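Long-range contact in lactate dehydrogenase, adjacent gene encodes predicted malate dehydrogenase (Cryptosporidium parvum, PDB 4ND4), which probably catalyses the NAD-dependent interconversion of (S)-lactate and pyruvate, as a member of the lactate/malate dehydrogenase superfamily: residues I118-P123 against C143-V148. Sequence-based numbering, arbitrary orientation.
Sequences ICITNP and CGMAGV. With NAD (nicotinamide-adenine-dinucleotide), chain C; PYR (pyruvic acid), chain D.
I120 and M145, whose side chains pack against each other just before the two chains diverge, share a single nitrogen of the cofactor: the nicotinamide carboxamide N7N of NAD donates to I120 O at 3.2 Å and to M145 O at 2.9 Å. The first of these bonds is nearly straight (172°), the second clearly bent (137°), and the engagement of both carbonyls probably restrains the amide from turning about its bond to the ring. Ahead of this pair the chains are in parallel register, with C119 N donating to C143 O and M145 N to C119 O, both bonds 2.8 Å long.

M145 CB rests on I118 CG2 at 4.0 Å and also touches I120 CG1. With CG anti to the backbone N (chi1 -171°) and the chain bent at both later torsions, the methionine folds back to the cofactor, where M145 CE lies 3.4 Å from the carboxamide O7N of NAD. I120 CG2 comes against the nicotinamide ring at C2N. Beyond it, N122 ND2 links the two ligands, donating to ribose O2D of NAD and to the keto oxygen O3 of pyruvate, while R90, R153 and H177 complete the pyruvate site.

The contact closes the beta-alpha-beta unit formed by strand 116-119, helix 124-135 and strand 142-144, the last being the outermost strand of the parallel Rossmann sheet within this chain. C119 faces helices 94-111 and 124-135; I120, C143 and M145 pack on helix 234-248, and strand 75-78 flanks 116-119 on its other side.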
# COMPACT_ATOMS: atom_id res chain seq x y z
N ILE A 118 19.17 -11.12 -11.07
CA ILE A 118 18.23 -12.19 -10.72
C ILE A 118 17.83 -12.93 -11.99
O ILE A 118 17.08 -12.40 -12.82
CB ILE A 118 16.95 -11.62 -10.06
CG1 ILE A 118 17.31 -10.83 -8.79
CG2 ILE A 118 15.98 -12.75 -9.73
CD1 ILE A 118 16.21 -9.91 -8.31
N CYS A 119 18.34 -14.15 -12.15
CA CYS A 119 17.99 -14.98 -13.30
C CYS A 119 16.65 -15.68 -13.08
O CYS A 119 16.35 -16.14 -11.98
CB CYS A 119 19.10 -16.00 -13.57
SG CYS A 119 18.89 -16.92 -15.11
N ILE A 120 15.83 -15.73 -14.13
CA ILE A 120 14.56 -16.46 -14.11
C ILE A 120 14.53 -17.56 -15.18
O ILE A 120 13.94 -18.61 -14.98
CB ILE A 120 13.37 -15.50 -14.30
CG1 ILE A 120 13.36 -14.48 -13.15
CG2 ILE A 120 12.06 -16.27 -14.36
CD1 ILE A 120 12.28 -13.43 -13.25
N THR A 121 15.19 -17.29 -16.31
CA THR A 121 15.32 -18.22 -17.43
C THR A 121 15.61 -19.67 -17.01
O THR A 121 16.52 -19.92 -16.22
CB THR A 121 16.46 -17.75 -18.36
OG1 THR A 121 16.24 -16.38 -18.73
CG2 THR A 121 16.56 -18.61 -19.60
N ASN A 122 14.82 -20.60 -17.55
CA ASN A 122 15.00 -22.04 -17.27
C ASN A 122 15.98 -22.71 -18.24
O ASN A 122 16.16 -22.22 -19.36
CB ASN A 122 13.65 -22.76 -17.33
CG ASN A 122 12.97 -22.83 -15.97
OD1 ASN A 122 13.62 -23.05 -14.95
ND2 ASN A 122 11.65 -22.66 -15.96
N PRO A 123 16.63 -23.81 -17.80
CA PRO A 123 16.55 -24.45 -16.48
C PRO A 123 17.31 -23.64 -15.43
O PRO A 123 18.54 -23.51 -15.50
CB PRO A 123 17.21 -25.82 -16.71
CG PRO A 123 18.15 -25.60 -17.84
CD PRO A 123 17.52 -24.55 -18.72
N CYS A 143 22.04 -14.47 -8.64
CA CYS A 143 21.22 -15.53 -8.08
C CYS A 143 20.04 -15.82 -9.00
O CYS A 143 19.81 -15.11 -9.98
CB CYS A 143 20.72 -15.15 -6.68
SG CYS A 143 19.56 -13.77 -6.63
N GLY A 144 19.29 -16.88 -8.67
CA GLY A 144 18.14 -17.29 -9.47
C GLY A 144 16.85 -17.29 -8.68
O GLY A 144 16.83 -17.73 -7.54
N MET A 145 15.78 -16.81 -9.30
CA MET A 145 14.45 -16.90 -8.71
C MET A 145 13.92 -18.31 -8.94
O MET A 145 13.81 -18.76 -10.08
CB MET A 145 13.49 -15.89 -9.33
CG MET A 145 12.15 -15.78 -8.62
SD MET A 145 11.10 -17.24 -8.74
CE MET A 145 10.57 -17.14 -10.44
N ALA A 146 13.57 -18.98 -7.84
CA ALA A 146 12.91 -20.28 -7.92
C ALA A 146 12.29 -20.64 -6.57
O ALA A 146 11.10 -20.94 -6.49
CB ALA A 146 13.89 -21.36 -8.35
N GLY A 147 13.11 -20.62 -5.53
CA GLY A 147 12.68 -20.97 -4.18
C GLY A 147 11.45 -20.23 -3.71
O GLY A 147 10.54 -20.83 -3.14
N VAL A 148 11.41 -18.92 -3.96
CA VAL A 148 10.25 -18.11 -3.58
C VAL A 148 8.98 -18.65 -4.24
O VAL A 148 7.94 -18.76 -3.59
CB VAL A 148 10.44 -16.61 -3.92
CG1 VAL A 148 9.16 -15.82 -3.66
CG2 VAL A 148 11.57 -16.03 -3.09
PA NAD C . 8.11 -15.73 -23.15
O1A NAD C . 6.74 -15.16 -22.92
O2A NAD C . 8.38 -16.55 -24.38
O5B NAD C . 9.15 -14.52 -23.12
C5B NAD C . 10.50 -14.68 -23.54
C4B NAD C . 10.95 -13.37 -24.18
O4B NAD C . 12.36 -13.40 -24.36
C3B NAD C . 10.33 -13.11 -25.55
O3B NAD C . 9.59 -11.88 -25.55
C2B NAD C . 11.50 -13.03 -26.50
O2B NAD C . 11.35 -12.04 -27.52
C1B NAD C . 12.66 -12.71 -25.57
N9A NAD C . 13.99 -13.08 -26.10
C8A NAD C . 14.31 -14.14 -26.87
N7A NAD C . 15.64 -14.12 -27.15
C5A NAD C . 16.17 -13.04 -26.56
C6A NAD C . 17.51 -12.42 -26.46
N6A NAD C . 18.59 -12.98 -27.06
N1A NAD C . 17.62 -11.28 -25.73
C2A NAD C . 16.56 -10.70 -25.13
N3A NAD C . 15.32 -11.22 -25.19
C4A NAD C . 15.07 -12.36 -25.87
O3 NAD C . 8.58 -16.62 -21.88
PN NAD C . 8.08 -16.37 -20.36
O1N NAD C . 6.74 -17.02 -20.18
O2N NAD C . 8.22 -14.91 -20.02
O5D NAD C . 9.19 -17.17 -19.52
C5D NAD C . 10.55 -16.73 -19.58
C4D NAD C . 11.48 -17.78 -19.00
O4D NAD C . 11.22 -17.95 -17.60
C3D NAD C . 11.32 -19.16 -19.62
O3D NAD C . 12.63 -19.72 -19.81
C2D NAD C . 10.54 -19.95 -18.59
O2D NAD C . 10.76 -21.36 -18.66
C1D NAD C . 11.09 -19.34 -17.30
N1N NAD C . 10.31 -19.54 -16.07
C2N NAD C . 11.00 -19.70 -14.93
C3N NAD C . 10.38 -19.90 -13.70
C7N NAD C . 11.17 -20.07 -12.43
O7N NAD C . 10.58 -20.42 -11.42
N7N NAD C . 12.48 -19.84 -12.39
C4N NAD C . 8.99 -19.92 -13.67
C5N NAD C . 8.28 -19.75 -14.85
C6N NAD C . 8.96 -19.56 -16.05
C PYR D . 7.56 -23.06 -12.93
O PYR D . 6.46 -22.51 -13.11
OXT PYR D . 7.89 -23.57 -11.84
CA PYR D . 8.51 -23.11 -14.02
O3 PYR D . 9.70 -23.00 -13.77
CB PYR D . 8.01 -23.31 -15.42